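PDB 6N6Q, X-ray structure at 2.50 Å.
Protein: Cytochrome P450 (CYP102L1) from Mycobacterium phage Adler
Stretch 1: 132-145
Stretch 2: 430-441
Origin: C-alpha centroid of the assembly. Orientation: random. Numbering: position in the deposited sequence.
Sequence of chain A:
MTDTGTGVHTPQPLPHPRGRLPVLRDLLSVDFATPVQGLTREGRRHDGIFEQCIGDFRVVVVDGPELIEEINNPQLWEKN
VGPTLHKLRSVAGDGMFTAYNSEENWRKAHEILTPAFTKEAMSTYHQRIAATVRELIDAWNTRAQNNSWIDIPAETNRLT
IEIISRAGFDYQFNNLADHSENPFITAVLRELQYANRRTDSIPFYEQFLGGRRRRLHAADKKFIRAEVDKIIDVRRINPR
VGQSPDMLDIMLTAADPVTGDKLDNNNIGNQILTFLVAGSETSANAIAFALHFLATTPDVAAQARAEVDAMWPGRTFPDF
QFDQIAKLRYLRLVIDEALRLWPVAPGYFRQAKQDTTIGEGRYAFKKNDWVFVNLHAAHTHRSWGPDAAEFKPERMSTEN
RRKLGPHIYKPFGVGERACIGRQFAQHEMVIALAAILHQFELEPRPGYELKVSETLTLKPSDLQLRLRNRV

Stretch 1 132-145: TVRELIDAWNTRAQ
Stretch 2, residues 430-441: VIALAAILHQFE

Helices that run in the same direction often pack through side chains repeating every three or four residues, and residues 132-145 and 430-441 of this cytochrome P450 give a compact example. The first stretch is helical throughout; the second is helical from 430 to 439. Their axes cross at -32°, approaching to 10.1 Å, with Val133 abreast of Ala432 (CA to CA 6.1 Å) and Ile137 abreast of Ile436 (CA to CA 7.1 Å). No direct hydrogen bond joins them; about 462 Å² is buried, mostly by apolar groups.

Phe440 covers the most surface. It is the first residue to leave helical geometry (phi/psi -127/162), although its N still bonds to Ile436 O at 2.8 Å. With chi1 m (-52°) and chi2 -81°, its ring reaches across to the first helix. Ile137 O lies at the ring edge, 3.5 Å from Phe440 CZ, while the same CZ meets Trp140 CB at 3.6 Å and Asn141 OD1 at 3.2 Å. Ala144 CB, 4.1 Å from Phe440 CE1, adds a small apolar contact.

Ile137 is the second anchor. Its CA-to-CB bond points sideways, but the m, m rotamer brings CD1 to 3.6 Å from Phe440 CE2 and 3.9 Å from Ile436 CG1, while CG2 packs 3.7 Å from Gln439 CG. One turn earlier, Val133 (t) places CG1 3.7 Å from Ala435 CB, a small methyl that admits the branched neighbour closely. Trp140 (chi1 -80°, chi2 10°) extends the apolar layer, its CZ3 3.5 Å from CD1 of Ile436 (m, t).

Polarity returns at the partly exposed margin, where one water accepts hydrogen bonds from Asn141 ND2 (2.7 Å) and Gln439 NE2 (2.9 Å), bridging the stretches.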

ATOM      1  N   THR A 132     -15.175  11.040   4.292  1.00 47.62           N
ATOM      2  CA  THR A 132     -15.081   9.660   4.756  1.00 45.37           C
ATOM      3  C   THR A 132     -14.302   9.572   6.063  1.00 46.86           C
ATOM      4  O   THR A 132     -14.630   8.757   6.934  1.00 47.93           O
ATOM      5  CB  THR A 132     -14.437   8.793   3.675  1.00 42.11           C
ATOM      6  OG1 THR A 132     -15.170   8.942   2.453  1.00 40.67           O
ATOM      7  CG2 THR A 132     -14.446   7.328   4.082  1.00 42.78           C
ATOM      8  N   VAL A 133     -13.270  10.404   6.220  1.00 43.58           N
ATOM      9  CA  VAL A 133     -12.555  10.466   7.491  1.00 48.16           C
ATOM     10  C   VAL A 133     -13.486  10.954   8.595  1.00 51.72           C
ATOM     11  O   VAL A 133     -13.449  10.452   9.726  1.00 52.42           O
ATOM     12  CB  VAL A 133     -11.306  11.358   7.362  1.00 44.76           C
ATOM     13  CG1 VAL A 133     -10.566  11.433   8.687  1.00 38.98           C
ATOM     14  CG2 VAL A 133     -10.388  10.834   6.265  1.00 45.97           C
ATOM     15  N   ARG A 134     -14.336  11.936   8.281  1.00 50.08           N
ATOM     16  CA  ARG A 134     -15.314  12.419   9.253  1.00 49.76           C
ATOM     17  C   ARG A 134     -16.193  11.282   9.759  1.00 49.56           C
ATOM     18  O   ARG A 134     -16.508  11.213  10.952  1.00 54.04           O
ATOM     19  CB  ARG A 134     -16.175  13.520   8.631  1.00 48.38           C
ATOM     20  CG  ARG A 134     -17.214  14.108   9.577  1.00 49.06           C
ATOM     21  CD  ARG A 134     -16.535  14.810  10.737  1.00 59.14           C
ATOM     22  NE  ARG A 134     -17.472  15.301  11.743  1.00 59.78           N
ATOM     23  CZ  ARG A 134     -18.021  16.511  11.726  1.00 57.72           C
ATOM     24  NH1 ARG A 134     -17.740  17.358  10.746  1.00 55.89           N
ATOM     25  NH2 ARG A 134     -18.858  16.873  12.690  1.00 56.10           N
ATOM     26  N   GLU A 135     -16.589  10.375   8.862  1.00 49.10           N
ATOM     27  CA  GLU A 135     -17.424   9.248   9.260  1.00 45.41           C
ATOM     28  C   GLU A 135     -16.703   8.329  10.238  1.00 45.40           C
ATOM     29  O   GLU A 135     -17.334   7.773  11.146  1.00 41.58           O
ATOM     30  CB  GLU A 135     -17.870   8.476   8.017  1.00 50.83           C
ATOM     31  CG  GLU A 135     -18.806   7.310   8.289  1.00 48.91           C
ATOM     32  CD  GLU A 135     -19.367   6.714   7.015  1.00 48.97           C
ATOM     33  OE1 GLU A 135     -19.731   7.492   6.109  1.00 53.97           O
ATOM     34  OE2 GLU A 135     -19.433   5.471   6.913  1.00 56.07           O
ATOM     35  N   LEU A 136     -15.387   8.159  10.082  1.00 48.88           N
ATOM     36  CA  LEU A 136     -14.643   7.319  11.016  1.00 47.57           C
ATOM     37  C   LEU A 136     -14.476   8.006  12.365  1.00 47.28           C
ATOM     38  O   LEU A 136     -14.652   7.375  13.414  1.00 44.66           O
ATOM     39  CB  LEU A 136     -13.277   6.953  10.439  1.00 47.50           C
ATOM     40  CG  LEU A 136     -12.449   6.061  11.370  1.00 53.77           C
ATOM     41  CD1 LEU A 136     -13.047   4.662  11.432  1.00 52.52           C
ATOM     42  CD2 LEU A 136     -10.990   6.014  10.955  1.00 52.37           C
ATOM     43  N   ILE A 137     -14.125   9.295  12.355  1.00 52.96           N
ATOM     44  CA  ILE A 137     -13.963  10.038  13.603  1.00 53.18           C
ATOM     45  C   ILE A 137     -15.257  10.023  14.404  1.00 56.65           C
ATOM     46  O   ILE A 137     -15.243   9.876  15.633  1.00 56.32           O
ATOM     47  CB  ILE A 137     -13.495  11.476  13.309  1.00 53.15           C
ATOM     48  CG1 ILE A 137     -12.138  11.462  12.601  1.00 51.18           C
ATOM     49  CG2 ILE A 137     -13.426  12.288  14.589  1.00 55.80           C
ATOM     50  CD1 ILE A 137     -11.041  10.802  13.401  1.00 52.45           C
ATOM     51  N   ASP A 138     -16.396  10.165  13.721  1.00 51.45           N
ATOM     52  CA  ASP A 138     -17.683  10.109  14.407  1.00 47.28           C
ATOM     53  C   ASP A 138     -17.899   8.755  15.067  1.00 50.37           C
ATOM     54  O   ASP A 138     -18.389   8.678  16.200  1.00 60.16           O
ATOM     55  CB  ASP A 138     -18.813  10.415  13.425  1.00 56.66           C
ATOM     56  CG  ASP A 138     -18.800  11.857  12.951  1.00 58.65           C
ATOM     57  OD1 ASP A 138     -18.012  12.657  13.497  1.00 61.26           O
ATOM     58  OD2 ASP A 138     -19.578  12.186  12.030  1.00 57.81           O
ATOM     59  N   ALA A 139     -17.539   7.672  14.374  1.00 51.21           N
ATOM     60  CA  ALA A 139     -17.661   6.346  14.969  1.00 52.04           C
ATOM     61  C   ALA A 139     -16.694   6.174  16.134  1.00 60.44           C
ATOM     62  O   ALA A 139     -17.040   5.562  17.152  1.00 61.15           O
ATOM     63  CB  ALA A 139     -17.424   5.270  13.911  1.00 48.58           C
ATOM     64  N   TRP A 140     -15.479   6.715  16.009  1.00 56.25           N
ATOM     65  CA  TRP A 140     -14.502   6.605  17.085  1.00 58.57           C
ATOM     66  C   TRP A 140     -14.847   7.484  18.280  1.00 65.16           C
ATOM     67  O   TRP A 140     -14.287   7.279  19.363  1.00 67.28           O
ATOM     68  CB  TRP A 140     -13.103   6.943  16.564  1.00 55.16           C
ATOM     69  CG  TRP A 140     -12.456   5.801  15.834  1.00 56.47           C
ATOM     70  CD1 TRP A 140     -13.051   4.634  15.450  1.00 56.16           C
ATOM     71  CD2 TRP A 140     -11.089   5.712  15.411  1.00 57.23           C
ATOM     72  NE1 TRP A 140     -12.141   3.826  14.812  1.00 56.91           N
ATOM     73  CE2 TRP A 140     -10.930   4.465  14.775  1.00 55.23           C
ATOM     74  CE3 TRP A 140      -9.986   6.566  15.505  1.00 60.09           C
ATOM     75  CZ2 TRP A 140      -9.713   4.050  14.237  1.00 53.21           C
ATOM     76  CZ3 TRP A 140      -8.778   6.152  14.975  1.00 56.87           C
ATOM     77  CH2 TRP A 140      -8.652   4.906  14.346  1.00 48.01           C
ATOM     78  N   ASN A 141     -15.744   8.459  18.113  1.00 60.89           N
ATOM     79  CA  ASN A 141     -16.230   9.219  19.261  1.00 61.66           C
ATOM     80  C   ASN A 141     -16.961   8.309  20.240  1.00 65.14           C
ATOM     81  O   ASN A 141     -16.729   8.366  21.454  1.00 65.45           O
ATOM     82  CB  ASN A 141     -17.150  10.351  18.800  1.00 66.19           C
ATOM     83  CG  ASN A 141     -16.392  11.508  18.179  1.00 69.71           C
ATOM     84  OD1 ASN A 141     -15.219  11.735  18.482  1.00 63.03           O
ATOM     85  ND2 ASN A 141     -17.064  12.254  17.309  1.00 65.71           N
ATOM     86  N   THR A 142     -17.849   7.456  19.724  1.00 67.03           N
ATOM     87  CA  THR A 142     -18.601   6.548  20.585  1.00 68.92           C
ATOM     88  C   THR A 142     -17.677   5.556  21.282  1.00 72.92           C
ATOM     89  O   THR A 142     -17.895   5.206  22.447  1.00 76.85           O
ATOM     90  CB  THR A 142     -19.658   5.809  19.765  1.00 64.17           C
ATOM     91  OG1 THR A 142     -20.431   6.757  19.018  1.00 63.69           O
ATOM     92  CG2 THR A 142     -20.582   5.014  20.674  1.00 67.70           C
ATOM     93  N   ARG A 143     -16.635   5.096  20.585  1.00 68.93           N
ATOM     94  CA  ARG A 143     -15.699   4.160  21.197  1.00 68.00           C
ATOM     95  C   ARG A 143     -14.834   4.842  22.248  1.00 65.67           C
ATOM     96  O   ARG A 143     -14.488   4.222  23.260  1.00 71.37           O
ATOM     97  CB  ARG A 143     -14.831   3.513  20.119  1.00 66.60           C
ATOM     98  CG  ARG A 143     -15.628   3.015  18.927  1.00 66.63           C
ATOM     99  CD  ARG A 143     -14.813   2.083  18.057  1.00 70.46           C
ATOM    100  NE  ARG A 143     -14.332   0.930  18.808  1.00 68.14           N
ATOM    101  CZ  ARG A 143     -13.890  -0.191  18.250  1.00 69.29           C
ATOM    102  NH1 ARG A 143     -13.878  -0.315  16.929  1.00 74.91           N
ATOM    103  NH2 ARG A 143     -13.467  -1.190  19.011  1.00 68.21           N
ATOM    104  N   ALA A 144     -14.473   6.108  22.028  1.00 70.26           N
ATOM    105  CA  ALA A 144     -13.755   6.858  23.053  1.00 66.14           C
ATOM    106  C   ALA A 144     -14.636   7.100  24.269  1.00 71.86           C
ATOM    107  O   ALA A 144     -14.157   7.072  25.409  1.00 79.62           O
ATOM    108  CB  ALA A 144     -13.257   8.185  22.479  1.00 61.19           C
ATOM    109  N   GLN A 145     -15.929   7.340  24.043  1.00 75.47           N
ATOM    110  CA  GLN A 145     -16.862   7.551  25.144  1.00 76.49           C
ATOM    111  C   GLN A 145     -17.015   6.295  25.993  1.00 76.38           C
ATOM    112  O   GLN A 145     -17.158   6.380  27.219  1.00 70.65           O
ATOM    113  CB  GLN A 145     -18.213   8.002  24.585  1.00 75.34           C
ATOM    114  CG  GLN A 145     -19.405   7.741  25.487  1.00 84.65           C
ATOM    115  CD  GLN A 145     -20.721   8.028  24.791  1.00 86.01           C
ATOM    116  OE1 GLN A 145     -20.757   8.271  23.585  1.00 83.54           O
ATOM    117  NE2 GLN A 145     -21.811   8.005  25.550  1.00 86.35           N
ATOM    118  N   VAL A 430      -2.292  11.766   5.347  1.00 47.32           N
ATOM    119  CA  VAL A 430      -2.136  12.965   6.162  1.00 49.35           C
ATOM    120  C   VAL A 430      -3.476  13.405   6.741  1.00 48.08           C
ATOM    121  O   VAL A 430      -3.576  13.720   7.931  1.00 54.99           O
ATOM    122  CB  VAL A 430      -1.476  14.091   5.345  1.00 53.68           C
ATOM    123  CG1 VAL A 430      -1.409  15.370   6.166  1.00 50.80           C
ATOM    124  CG2 VAL A 430      -0.084  13.677   4.901  1.00 42.76           C
ATOM    125  N   ILE A 431      -4.524  13.435   5.911  1.00 37.83           N
ATOM    126  CA  ILE A 431      -5.842  13.839   6.397  1.00 45.55           C
ATOM    127  C   ILE A 431      -6.312  12.903   7.502  1.00 48.96           C
ATOM    128  O   ILE A 431      -6.908  13.340   8.494  1.00 53.31           O
ATOM    129  CB  ILE A 431      -6.858  13.889   5.239  1.00 52.79           C
ATOM    130  CG1 ILE A 431      -6.344  14.772   4.103  1.00 52.00           C
ATOM    131  CG2 ILE A 431      -8.201  14.401   5.732  1.00 46.24           C
ATOM    132  CD1 ILE A 431      -7.363  15.007   3.005  1.00 55.26           C
ATOM    133  N   ALA A 432      -6.053  11.602   7.348  1.00 48.71           N
ATOM    134  CA  ALA A 432      -6.474  10.637   8.357  1.00 44.64           C
ATOM    135  C   ALA A 432      -5.742  10.866   9.673  1.00 46.08           C
ATOM    136  O   ALA A 432      -6.356  10.871  10.746  1.00 42.68           O
ATOM    137  CB  ALA A 432      -6.238   9.214   7.850  1.00 41.90           C
ATOM    138  N   LEU A 433      -4.422  11.059   9.609  1.00 44.99           N
ATOM    139  CA  LEU A 433      -3.647  11.268  10.828  1.00 48.38           C
ATOM    140  C   LEU A 433      -3.935  12.631  11.444  1.00 46.48           C
ATOM    141  O   LEU A 433      -4.007  12.759  12.672  1.00 50.12           O
ATOM    142  CB  LEU A 433      -2.156  11.119  10.534  1.00 46.71           C
ATOM    143  CG  LEU A 433      -1.649   9.683  10.403  1.00 48.64           C
ATOM    144  CD1 LEU A 433      -0.242   9.674   9.851  1.00 54.20           C
ATOM    145  CD2 LEU A 433      -1.696   8.987  11.751  1.00 48.37           C
ATOM    146  N   ALA A 434      -4.095  13.661  10.609  1.00 47.97           N
ATOM    147  CA  ALA A 434      -4.370  14.996  11.130  1.00 50.55           C
ATOM    148  C   ALA A 434      -5.688  15.026  11.892  1.00 51.71           C
ATOM    149  O   ALA A 434      -5.783  15.644  12.957  1.00 51.39           O
ATOM    150  CB  ALA A 434      -4.385  16.017   9.994  1.00 44.22           C
ATOM    151  N   ALA A 435      -6.714  14.352  11.365  1.00 48.30           N
ATOM    152  CA  ALA A 435      -8.006  14.325  12.042  1.00 50.84           C
ATOM    153  C   ALA A 435      -7.925  13.573  13.365  1.00 46.34           C
ATOM    154  O   ALA A 435      -8.519  13.995  14.363  1.00 54.23           O
ATOM    155  CB  ALA A 435      -9.062  13.701  11.132  1.00 46.12           C
ATOM    156  N   ILE A 436      -7.193  12.460  13.395  1.00 44.16           N
ATOM    157  CA  ILE A 436      -7.097  11.665  14.616  1.00 50.72           C
ATOM    158  C   ILE A 436      -6.355  12.438  15.702  1.00 49.58           C
ATOM    159  O   ILE A 436      -6.807  12.511  16.851  1.00 53.45           O
ATOM    160  CB  ILE A 436      -6.429  10.310  14.317  1.00 49.55           C
ATOM    161  CG1 ILE A 436      -7.348   9.451  13.444  1.00 53.29           C
ATOM    162  CG2 ILE A 436      -6.079   9.584  15.608  1.00 47.61           C
ATOM    163  CD1 ILE A 436      -6.705   8.183  12.935  1.00 49.70           C
ATOM    164  N   LEU A 437      -5.212  13.035  15.353  1.00 43.96           N
ATOM    165  CA  LEU A 437      -4.444  13.803  16.330  1.00 50.87           C
ATOM    166  C   LEU A 437      -5.196  15.042  16.797  1.00 54.59           C
ATOM    167  O   LEU A 437      -5.023  15.477  17.941  1.00 54.69           O
ATOM    168  CB  LEU A 437      -3.096  14.206  15.738  1.00 50.76           C
ATOM    169  CG  LEU A 437      -2.070  13.095  15.537  1.00 46.11           C
ATOM    170  CD1 LEU A 437      -0.810  13.669  14.924  1.00 43.15           C
ATOM    171  CD2 LEU A 437      -1.768  12.415  16.862  1.00 48.06           C
ATOM    172  N   HIS A 438      -6.022  15.626  15.929  1.00 47.96           N
ATOM    173  CA  HIS A 438      -6.780  16.816  16.290  1.00 56.50           C
ATOM    174  C   HIS A 438      -7.944  16.495  17.221  1.00 59.20           C
ATOM    175  O   HIS A 438      -8.258  17.295  18.109  1.00 59.63           O
ATOM    176  CB  HIS A 438      -7.291  17.503  15.020  1.00 55.43           C
ATOM    177  CG  HIS A 438      -8.007  18.791  15.271  1.00 56.22           C
ATOM    178  ND1 HIS A 438      -9.333  18.845  15.644  1.00 61.20           N
ATOM    179  CD2 HIS A 438      -7.587  20.075  15.187  1.00 58.07           C
ATOM    180  CE1 HIS A 438      -9.695  20.107  15.787  1.00 59.40           C
ATOM    181  NE2 HIS A 438      -8.655  20.873  15.516  1.00 65.20           N
ATOM    182  N   GLN A 439      -8.576  15.335  17.047  1.00 52.29           N
ATOM    183  CA  GLN A 439      -9.779  14.977  17.786  1.00 50.69           C
ATOM    184  C   GLN A 439      -9.519  14.091  18.994  1.00 54.33           C
ATOM    185  O   GLN A 439     -10.242  14.200  19.991  1.00 54.33           O
ATOM    186  CB  GLN A 439     -10.772  14.264  16.859  1.00 55.28           C
ATOM    187  CG  GLN A 439     -11.226  15.102  15.683  1.00 57.93           C
ATOM    188  CD  GLN A 439     -11.984  16.338  16.116  1.00 58.84           C
ATOM    189  OE1 GLN A 439     -11.582  17.463  15.819  1.00 53.34           O
ATOM    190  NE2 GLN A 439     -13.092  16.135  16.821  1.00 51.24           N
ATOM    191  N   PHE A 440      -8.524  13.210  18.934  1.00 54.68           N
ATOM    192  CA  PHE A 440      -8.291  12.237  19.989  1.00 56.42           C
ATOM    193  C   PHE A 440      -6.853  12.319  20.478  1.00 54.89           C
ATOM    194  O   PHE A 440      -5.972  12.865  19.809  1.00 52.59           O
ATOM    195  CB  PHE A 440      -8.575  10.804  19.516  1.00 51.35           C
ATOM    196  CG  PHE A 440      -9.926  10.625  18.892  1.00 61.36           C
ATOM    197  CD1 PHE A 440     -11.053  10.471  19.681  1.00 57.18           C
ATOM    198  CD2 PHE A 440     -10.069  10.599  17.515  1.00 58.62           C
ATOM    199  CE1 PHE A 440     -12.296  10.302  19.109  1.00 59.27           C
ATOM    200  CE2 PHE A 440     -11.310  10.430  16.937  1.00 58.21           C
ATOM    201  CZ  PHE A 440     -12.426  10.282  17.736  1.00 58.74           C
ATOM    202  N   GLU A 441      -6.631  11.763  21.665  1.00 54.33           N
ATOM    203  CA  GLU A 441      -5.299  11.453  22.155  1.00 62.13           C
ATOM    204  C   GLU A 441      -5.148   9.939  22.239  1.00 61.01           C
ATOM    205  O   GLU A 441      -6.116   9.215  22.492  1.00 53.41           O
ATOM    206  CB  GLU A 441      -5.029  12.101  23.518  1.00 61.80           C
ATOM    207  CG  GLU A 441      -5.955  11.659  24.634  1.00 61.69           C
ATOM    208  CD  GLU A 441      -5.777  12.497  25.885  1.00 79.58           C
ATOM    209  OE1 GLU A 441      -5.417  13.687  25.756  1.00 74.38           O
ATOM    210  OE2 GLU A 441      -5.988  11.967  26.997  1.00 88.34           O
TER
HETATM  211  O   HOH W   1     -15.078  14.072  17.002  1.00 58.25           O